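Fibronectin type III domain-containing protein (Simiduia agarivorans, PDB 6P2K) is a GH74 glycoside hydrolase that probably cleaves xyloglucan or related beta-glucans, this chain being the zinc-binding beta-propeller part of a longer protein. Local coordinates at residues K185-S190 and Q198-P203; V222-Y227 and V242-T247; A504-G509 and V524-S529. All coordinates share one frame; numbering follows the deposited sequence.

Interaction 1. Residues K185-S190 and Q198-P203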
loop_
_atom_site.group_PDB
_atom_site.type_symbol
_atom_site.label_atom_id
_atom_site.label_comp_id
_atom_site.label_asym_id
_atom_site.label_seq_id
_atom_site.Cartn_x
_atom_site.Cartn_y
_atom_site.Cartn_z
ATOM N N LYS B 185 -43.581 51.028 3.526
ATOM C CA LYS B 185 -44.318 52.212 3.950
ATOM C C LYS B 185 -44.619 52.156 5.441
ATOM O O LYS B 185 -44.574 53.181 6.134
ATOM C CB LYS B 185 -45.620 52.328 3.156
ATOM C CG LYS B 185 -45.444 52.385 1.649
ATOM C CD LYS B 185 -44.532 53.535 1.260
ATOM C CE LYS B 185 -44.565 53.791 -0.235
ATOM N NZ LYS B 185 -45.391 54.971 -0.587
ATOM N N GLY B 186 -44.908 50.970 5.945
ATOM C CA GLY B 186 -45.394 50.743 7.285
ATOM C C GLY B 186 -46.549 49.764 7.235
ATOM O O GLY B 186 -46.882 49.223 6.180
ATOM N N VAL B 187 -47.168 49.529 8.388
ATOM C CA VAL B 187 -48.318 48.638 8.469
ATOM C C VAL B 187 -49.582 49.464 8.286
ATOM O O VAL B 187 -49.814 50.431 9.018
ATOM C CB VAL B 187 -48.339 47.880 9.804
ATOM C CG1 VAL B 187 -49.669 47.172 9.979
ATOM C CG2 VAL B 187 -47.201 46.886 9.847
ATOM N N TYR B 188 -50.388 49.092 7.298
ATOM C CA TYR B 188 -51.636 49.770 6.993
ATOM C C TYR B 188 -52.798 48.814 7.215
ATOM O O TYR B 188 -52.668 47.600 7.034
ATOM C CB TYR B 188 -51.644 50.298 5.551
ATOM C CG TYR B 188 -50.696 51.456 5.335
ATOM C CD1 TYR B 188 -49.324 51.252 5.279
ATOM C CD2 TYR B 188 -51.171 52.755 5.197
ATOM C CE1 TYR B 188 -48.453 52.304 5.092
ATOM C CE2 TYR B 188 -50.305 53.816 5.005
ATOM C CZ TYR B 188 -48.946 53.584 4.955
ATOM O OH TYR B 188 -48.073 54.631 4.765
ATOM N N LYS B 189 -53.934 49.368 7.624
ATOM C CA LYS B 189 -55.116 48.572 7.908
ATOM C C LYS B 189 -56.314 49.127 7.161
ATOM O O LYS B 189 -56.493 50.345 7.066
ATOM C CB LYS B 189 -55.428 48.532 9.408
ATOM C CG LYS B 189 -56.688 47.737 9.732
ATOM C CD LYS B 189 -57.231 48.058 11.112
ATOM C CE LYS B 189 -58.205 46.982 11.568
ATOM N NZ LYS B 189 -58.506 47.069 13.023
ATOM N N SER B 190 -57.135 48.222 6.642
ATOM C CA SER B 190 -58.395 48.573 6.013
ATOM C C SER B 190 -59.518 47.797 6.682
ATOM O O SER B 190 -59.401 46.585 6.896
ATOM C CB SER B 190 -58.370 48.272 4.513
ATOM O OG SER B 190 -59.658 47.901 4.050
ATOM N N GLN B 198 -54.976 53.526 5.988
ATOM C CA GLN B 198 -54.239 54.563 6.701
ATOM C C GLN B 198 -53.234 53.879 7.610
ATOM O O GLN B 198 -53.452 52.754 8.070
ATOM C CB GLN B 198 -55.145 55.518 7.512
ATOM C CG GLN B 198 -56.088 54.867 8.506
ATOM C CD GLN B 198 -57.254 54.223 7.832
ATOM O OE1 GLN B 198 -58.045 54.884 7.164
ATOM N NE2 GLN B 198 -57.352 52.913 7.967
ATOM N N ARG B 199 -52.135 54.577 7.875
ATOM C CA ARG B 199 -50.969 53.955 8.472
ATOM C C ARG B 199 -51.174 53.663 9.953
ATOM O O ARG B 199 -51.718 54.482 10.699
ATOM C CB ARG B 199 -49.750 54.845 8.282
ATOM C CG ARG B 199 -48.438 54.132 8.491
ATOM C CD ARG B 199 -47.295 54.987 8.006
ATOM N NE ARG B 199 -46.029 54.542 8.569
ATOM C CZ ARG B 199 -44.983 55.335 8.769
ATOM N NH1 ARG B 199 -45.049 56.621 8.448
ATOM N NH2 ARG B 199 -43.871 54.841 9.293
ATOM N N ILE B 200 -50.741 52.477 10.368
ATOM C CA ILE B 200 -50.575 52.152 11.777
ATOM C C ILE B 200 -49.170 52.569 12.184
ATOM O O ILE B 200 -48.197 52.282 11.477
ATOM C CB ILE B 200 -50.804 50.652 12.027
ATOM C CG1 ILE B 200 -52.288 50.367 12.260
ATOM C CG2 ILE B 200 -49.965 50.159 13.202
ATOM C CD1 ILE B 200 -52.625 48.894 12.248
ATOM N N ALA B 201 -49.062 53.272 13.307
ATOM C CA ALA B 201 -47.753 53.644 13.819
ATOM C C ALA B 201 -46.998 52.398 14.262
ATOM O O ALA B 201 -47.531 51.566 15.003
ATOM C CB ALA B 201 -47.894 54.625 14.982
ATOM N N GLY B 202 -45.756 52.260 13.796
ATOM C CA GLY B 202 -44.927 51.169 14.216
ATOM C C GLY B 202 -44.447 51.348 15.643
ATOM O O GLY B 202 -44.770 52.335 16.317
ATOM N N PRO B 203 -43.651 50.388 16.118
ATOM C CA PRO B 203 -43.177 50.453 17.509
ATOM C C PRO B 203 -42.194 51.579 17.753
ATOM O O PRO B 203 -42.086 52.049 18.893
ATOM C CB PRO B 203 -42.517 49.082 17.727
ATOM C CG PRO B 203 -42.805 48.279 16.472
ATOM C CD PRO B 203 -43.040 49.271 15.387
HETATM O O HOH W 1 -46.332 50.498 10.707
#

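Interaction 2. Residues V222-Y227 and V242-T247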
loop_
_atom_site.group_PDB
_atom_site.type_symbol
_atom_site.label_atom_id
_atom_site.label_comp_id
_atom_site.label_asym_id
_atom_site.label_seq_id
_atom_site.Cartn_x
_atom_site.Cartn_y
_atom_site.Cartn_z
ATOM N N VAL B 222 -54.643 39.528 17.485
ATOM C CA VAL B 222 -53.234 39.838 17.726
ATOM C C VAL B 222 -52.502 39.942 16.396
ATOM O O VAL B 222 -52.743 39.150 15.478
ATOM C CB VAL B 222 -52.556 38.794 18.638
ATOM C CG1 VAL B 222 -51.183 39.286 19.041
ATOM C CG2 VAL B 222 -53.396 38.546 19.886
ATOM N N LEU B 223 -51.598 40.918 16.304
ATOM C CA LEU B 223 -50.800 41.177 15.113
ATOM C C LEU B 223 -49.321 41.085 15.465
ATOM O O LEU B 223 -48.878 41.666 16.462
ATOM C CB LEU B 223 -51.126 42.558 14.535
ATOM C CG LEU B 223 -50.388 43.037 13.281
ATOM C CD1 LEU B 223 -50.932 42.354 12.038
ATOM C CD2 LEU B 223 -50.483 44.556 13.147
ATOM N N TYR B 224 -48.560 40.359 14.645
ATOM C CA TYR B 224 -47.119 40.223 14.803
ATOM C C TYR B 224 -46.411 40.830 13.600
ATOM O O TYR B 224 -46.909 40.769 12.471
ATOM C CB TYR B 224 -46.704 38.753 14.955
ATOM C CG TYR B 224 -47.407 38.026 16.078
ATOM C CD1 TYR B 224 -46.876 38.007 17.361
ATOM C CD2 TYR B 224 -48.600 37.352 15.854
ATOM C CE1 TYR B 224 -47.515 37.341 18.389
ATOM C CE2 TYR B 224 -49.246 36.684 16.876
ATOM C CZ TYR B 224 -48.699 36.682 18.141
ATOM O OH TYR B 224 -49.340 36.019 19.161
ATOM N N ALA B 225 -45.237 41.407 13.841
ATOM C CA ALA B 225 -44.536 42.107 12.775
ATOM C C ALA B 225 -43.048 42.177 13.089
ATOM O O ALA B 225 -42.628 42.074 14.244
ATOM C CB ALA B 225 -45.104 43.515 12.574
ATOM N N THR B 226 -42.259 42.345 12.030
ATOM C CA THR B 226 -40.848 42.684 12.133
ATOM C C THR B 226 -40.628 44.047 11.495
ATOM O O THR B 226 -41.213 44.356 10.451
ATOM C CB THR B 226 -39.948 41.642 11.458
ATOM O OG1 THR B 226 -39.910 41.884 10.047
ATOM C CG2 THR B 226 -40.461 40.235 11.716
ATOM N N TYR B 227 -39.792 44.863 12.129
ATOM C CA TYR B 227 -39.539 46.223 11.679
ATOM C C TYR B 227 -38.044 46.429 11.494
ATOM O O TYR B 227 -37.237 45.933 12.285
ATOM C CB TYR B 227 -40.094 47.247 12.671
ATOM C CG TYR B 227 -41.560 47.557 12.476
ATOM C CD1 TYR B 227 -42.540 46.779 13.081
ATOM C CD2 TYR B 227 -41.965 48.634 11.695
ATOM C CE1 TYR B 227 -43.884 47.063 12.909
ATOM C CE2 TYR B 227 -43.305 48.926 11.519
ATOM C CZ TYR B 227 -44.259 48.139 12.128
ATOM O OH TYR B 227 -45.592 48.431 11.957
ATOM N N VAL B 242 -38.562 42.026 16.211
ATOM C CA VAL B 242 -39.868 41.377 16.176
ATOM C C VAL B 242 -40.743 41.968 17.269
ATOM O O VAL B 242 -40.300 42.144 18.410
ATOM C CB VAL B 242 -39.733 39.852 16.345
ATOM C CG1 VAL B 242 -41.034 39.158 15.969
ATOM C CG2 VAL B 242 -38.575 39.332 15.507
ATOM N N TYR B 243 -41.994 42.266 16.921
ATOM C CA TYR B 243 -42.913 42.918 17.839
ATOM C C TYR B 243 -44.278 42.257 17.752
ATOM O O TYR B 243 -44.584 41.515 16.816
ATOM C CB TYR B 243 -43.049 44.415 17.542
ATOM C CG TYR B 243 -41.761 45.197 17.621
ATOM C CD1 TYR B 243 -40.896 45.259 16.537
ATOM C CD2 TYR B 243 -41.418 45.889 18.777
ATOM C CE1 TYR B 243 -39.723 45.980 16.602
ATOM C CE2 TYR B 243 -40.245 46.614 18.853
ATOM C CZ TYR B 243 -39.401 46.655 17.761
ATOM O OH TYR B 243 -38.232 47.374 17.827
ATOM N N ALA B 244 -45.104 42.549 18.751
ATOM C CA ALA B 244 -46.477 42.079 18.794
ATOM C C ALA B 244 -47.349 43.168 19.388
ATOM O O ALA B 244 -46.925 43.904 20.284
ATOM C CB ALA B 244 -46.617 40.794 19.617
ATOM N N THR B 245 -48.564 43.273 18.868
ATOM C CA THR B 245 -49.550 44.159 19.450
ATOM C C THR B 245 -50.914 43.528 19.282
ATOM O O THR B 245 -51.147 42.698 18.397
ATOM C CB THR B 245 -49.556 45.552 18.814
ATOM O OG1 THR B 245 -50.586 46.346 19.422
ATOM C CG2 THR B 245 -49.841 45.450 17.328
ATOM N N ARG B 246 -51.806 43.925 20.170
ATOM C CA ARG B 246 -53.208 43.640 19.992
ATOM C C ARG B 246 -53.786 44.556 18.924
ATOM O O ARG B 246 -53.285 45.658 18.680
ATOM C CB ARG B 246 -53.936 43.815 21.317
ATOM C CG ARG B 246 -53.435 42.910 22.426
ATOM C CD ARG B 246 -54.603 42.468 23.292
ATOM N NE ARG B 246 -55.235 41.239 22.813
ATOM C CZ ARG B 246 -56.542 40.985 22.868
ATOM N NH1 ARG B 246 -57.381 41.877 23.380
ATOM N NH2 ARG B 246 -57.010 39.833 22.407
ATOM N N THR B 247 -54.840 44.083 18.267
ATOM C CA THR B 247 -55.489 44.902 17.258
ATOM C C THR B 247 -56.570 45.823 17.838
ATOM O O THR B 247 -57.079 46.685 17.119
ATOM C CB THR B 247 -56.072 44.012 16.150
ATOM O OG1 THR B 247 -56.689 42.854 16.722
ATOM C CG2 THR B 247 -54.944 43.509 15.235
#

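Interaction 3. Residues A504-G509 and V524-S529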
loop_
_atom_site.group_PDB
_atom_site.type_symbol
_atom_site.label_atom_id
_atom_site.label_comp_id
_atom_site.label_asym_id
_atom_site.label_seq_id
_atom_site.Cartn_x
_atom_site.Cartn_y
_atom_site.Cartn_z
ATOM N N ALA B 504 3.186 28.173 -9.882
ATOM C CA ALA B 504 3.695 27.843 -11.213
ATOM C C ALA B 504 3.880 29.074 -12.095
ATOM O O ALA B 504 4.031 28.950 -13.314
ATOM C CB ALA B 504 2.797 26.822 -11.925
ATOM N N GLY B 505 3.884 30.267 -11.504
ATOM C CA GLY B 505 3.999 31.470 -12.302
ATOM C C GLY B 505 2.739 31.882 -13.032
ATOM O O GLY B 505 2.788 32.818 -13.835
ATOM N N LEU B 506 1.616 31.209 -12.793
ATOM C CA LEU B 506 0.350 31.623 -13.387
ATOM C C LEU B 506 -0.264 32.731 -12.541
ATOM O O LEU B 506 -0.494 32.524 -11.345
ATOM C CB LEU B 506 -0.606 30.442 -13.493
ATOM C CG LEU B 506 -1.957 30.699 -14.172
ATOM C CD1 LEU B 506 -1.780 30.978 -15.657
ATOM C CD2 LEU B 506 -2.899 29.518 -13.954
ATOM N N PRO B 507 -0.534 33.907 -13.105
ATOM C CA PRO B 507 -1.009 35.036 -12.294
ATOM C C PRO B 507 -2.439 34.836 -11.806
ATOM O O PRO B 507 -3.144 33.898 -12.182
ATOM C CB PRO B 507 -0.905 36.228 -13.250
ATOM C CG PRO B 507 -1.015 35.622 -14.604
ATOM C CD PRO B 507 -0.356 34.275 -14.517
ATOM N N LYS B 508 -2.864 35.768 -10.949
ATOM C CA LYS B 508 -4.093 35.621 -10.178
ATOM C C LYS B 508 -5.360 35.904 -10.977
ATOM O O LYS B 508 -6.457 35.694 -10.447
ATOM C CB LYS B 508 -4.055 36.545 -8.956
ATOM C CG LYS B 508 -4.409 37.993 -9.273
ATOM C CD LYS B 508 -3.716 38.979 -8.341
ATOM C CE LYS B 508 -4.100 38.751 -6.887
ATOM N NZ LYS B 508 -3.389 39.683 -5.963
ATOM N N GLY B 509 -5.255 36.376 -12.216
ATOM C CA GLY B 509 -6.453 36.689 -12.982
ATOM C C GLY B 509 -7.260 35.436 -13.287
ATOM O O GLY B 509 -6.710 34.375 -13.588
ATOM N N VAL B 524 -2.525 22.244 -22.692
ATOM C CA VAL B 524 -3.687 22.968 -22.182
ATOM C C VAL B 524 -3.411 24.464 -22.247
ATOM O O VAL B 524 -2.350 24.921 -21.807
ATOM C CB VAL B 524 -4.033 22.551 -20.736
ATOM C CG1 VAL B 524 -5.343 23.196 -20.299
ATOM C CG2 VAL B 524 -4.113 21.029 -20.613
ATOM N N PHE B 525 -4.369 25.224 -22.783
ATOM C CA PHE B 525 -4.301 26.678 -22.852
ATOM C C PHE B 525 -5.243 27.298 -21.826
ATOM O O PHE B 525 -6.282 26.722 -21.489
ATOM C CB PHE B 525 -4.684 27.198 -24.243
ATOM C CG PHE B 525 -3.756 26.765 -25.340
ATOM C CD1 PHE B 525 -2.629 27.509 -25.647
ATOM C CD2 PHE B 525 -4.028 25.627 -26.086
ATOM C CE1 PHE B 525 -1.777 27.116 -26.666
ATOM C CE2 PHE B 525 -3.183 25.230 -27.110
ATOM C CZ PHE B 525 -2.055 25.973 -27.398
ATOM N N MET B 526 -4.881 28.489 -21.348
ATOM C CA MET B 526 -5.721 29.233 -20.419
ATOM C C MET B 526 -5.393 30.718 -20.534
ATOM O O MET B 526 -4.242 31.091 -20.773
ATOM C CB MET B 526 -5.527 28.751 -18.976
ATOM C CG MET B 526 -4.106 28.930 -18.446
ATOM S SD MET B 526 -3.508 27.505 -17.507
ATOM C CE MET B 526 -3.340 26.279 -18.810
ATOM N N PHE B 527 -6.413 31.560 -20.369
ATOM C CA PHE B 527 -6.240 33.009 -20.425
ATOM C C PHE B 527 -6.581 33.592 -19.060
ATOM O O PHE B 527 -7.731 33.522 -18.619
ATOM C CB PHE B 527 -7.102 33.643 -21.518
ATOM C CG PHE B 527 -6.591 34.982 -21.995
ATOM C CD1 PHE B 527 -6.609 36.090 -21.158
ATOM C CD2 PHE B 527 -6.075 35.125 -23.273
ATOM C CE1 PHE B 527 -6.125 37.321 -21.592
ATOM C CE2 PHE B 527 -5.596 36.346 -23.718
ATOM C CZ PHE B 527 -5.618 37.448 -22.875
ATOM N N SER B 528 -5.579 34.169 -18.405
ATOM C CA SER B 528 -5.741 34.812 -17.108
ATOM C C SER B 528 -6.193 36.249 -17.340
ATOM O O SER B 528 -5.450 37.054 -17.909
ATOM C CB SER B 528 -4.433 34.761 -16.320
ATOM O OG SER B 528 -4.614 35.238 -15.001
ATOM N N SER B 529 -7.410 36.566 -16.901
ATOM C CA SER B 529 -8.024 37.856 -17.196
ATOM C C SER B 529 -7.131 39.009 -16.762
ATOM O O SER B 529 -6.699 39.081 -15.606
ATOM C CB SER B 529 -9.388 37.957 -16.508
ATOM O OG SER B 529 -10.325 37.095 -17.128
#

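Interaction 1. Residues K185-S190 and Q198-P203
I200 and R199 carry most of the contact of edge strand 198-200 with strand 187-190, R199 by crossing the ring of Y188. The backbone link is slender: I200 N donates to V187 O (2.6 Å, 159° at the hydrogen), while the bond from K189 N to Q198 O is long and weak. A water adds a third link, accepting from V187 N and donating to I200 O, so the strands are bridged by solvent where they splay apart. I200 itself sends CD1 to two residues on its own face of the sheet, 4.1 Å from V187 CG1 and 4.0 Å from K189 CB. On the opposite face, R199 has CG anti to the backbone N (chi1 -163°), and its chain runs on extended to NE. R199 CA sits over the ring face, 3.8 Å from the Y188 ring centroid, a CH-pi contact; R199 CB follows over the same side, 3.5 Å from Y188 CE2, and R199 CD reaches the phenol end, 3.4 Å from Y188 OH. An alanine in place of Y188 would probably leave the R199 methylenes without the ring they lie on and open a gap beside F156, whose ring also meets this one. Beyond the ring, the guanidinium has K185 O over one face; R199 NE is 3.1 Å from K185 O, but the angle is too poor for a hydrogen bond. D205 offers the same group a long, weak ion pair. A side chain at G186 would clash with R199 NE, and its backbone (phi 135°) suits glycine alone. K185 turns its own amine away to a salt bridge with D157. R199 is therefore probably held more by its aliphatic part than by its charge.

Interaction 2. Residues V222-Y227 and V242-T247
L223 and T245 face each other in a hydrogen-bonded pair, as do A225 and Y243, and these two pairs supply the four backbone bonds between strands 222-228 and 241-246. L223 N to T245 O is the straightest, 2.8 Å with 174° at the hydrogen. A225 N to Y243 O (3.0 Å) is more bent, its donor tilted 33° from the carbonyl plane. Between these rungs come weaker CA-H...O contacts, such as A244 CA to L223 O at 3.4 Å, each using a carbonyl that also accepts an N-H.

The apolar contacts fall on two faces. On one, the Y224 ring lies against a methyl group, Y224 CD1 being 3.6 Å from A244 CB, with V222, T226 and V242 beside it; this face packs on strands 265-270 and 278-285. On the other, the side chains of Y227 and Y243 cross at about a right angle, their CD1 atoms 4.1 Å apart, and Y243 also touches P203 and W252. At the far end T247 CG2 comes 4.0 Å from L223 CB.

Polar side chains look mainly to partners outside the pair. T245 OG1, anti to its backbone N (chi1 178°), donates to R246 O and is bonded also to N251 N, which ties it to the turn that follows. Y224 OH reaches H279 and W299, T226 OG1 the carbonyl of Y265, and T247 OG1 that of G220. R246 NE, by contrast, is buried here with no polar partner in the model.

This regular antiparallel pairing, with one more strand on each flank and a face laid on the next sheet, is that of the two middle strands of a four-stranded blade in the beta-propeller fold.

Interaction 3. Residues A504-G509 and V524-S529
S528 holds OG anti to its backbone N (chi1 -173°), and that rotation brings the hydroxyl to the carbonyl of G509. M526, two residues back on the same side of strand 524-528, has CG between its backbone N and carbonyl carbon, and the bend at chi2 brings SD beside L506.

The hydroxyl does the polar work. S528 OG donates to G509 O at 2.7 Å, approaching well off the axis of the carbonyl (102° at the oxygen) and tilted 35° from its plane. G509 N is also close, 3.1 Å from S528 OG, but the angle is too poor for a bond. P507 comes over the same serine, its CG 3.6 Å from S528 OG and 3.9 Å from S528 CB, so the hydroxyl lies between a proline ring and a glycine backbone. A CB on G509 would clash both with that OG and with S529 O; as glycine it can bring CA to 3.6 Å from S529 O, in a CA-H...O contact.

L506 and M526 make the apolar half. The two leucine methyls come against one flank of the methionine, L506 CD2 4.1 Å from M526 SD and L506 CD1 4.2 Å from M526 CG. Y534 of strand 532-536 touches both L506 and P507, and L511 continues the layer. The M526 side chain stands about 7 Å from that of the zinc ligand D513, close to the metal site without being part of it. K508 turns outward, its NZ bonded to S370 of a second subunit.

Between this loop and strand 524-528 there is a single hydrogen bond, from the buried S528, so the hold probably rests on the fit of that serine against P507 and G509, with L506 and M526 adding packing free of polar demands.

Overall arrangement
Interaction 2 is the core contact of the three: two middle strands of a sheet, fully paired and mostly buried. Interaction 1 is at the outer edge of the preceding sheet, partly solvent-exposed, and its strands are only loosely paired. These two touch, since V187 and P203 pack against Y227, so strand 187-190 and the loop after the edge strand lie against the middle strands of the next sheet. Interaction 3 lies on the opposite side of the chain's centre, its nearest atoms about 39 Å from interaction 2. There a loop packs on a strand, a serine hydroxyl replaces strand pairing, and a zinc ligand and a second subunit are close by.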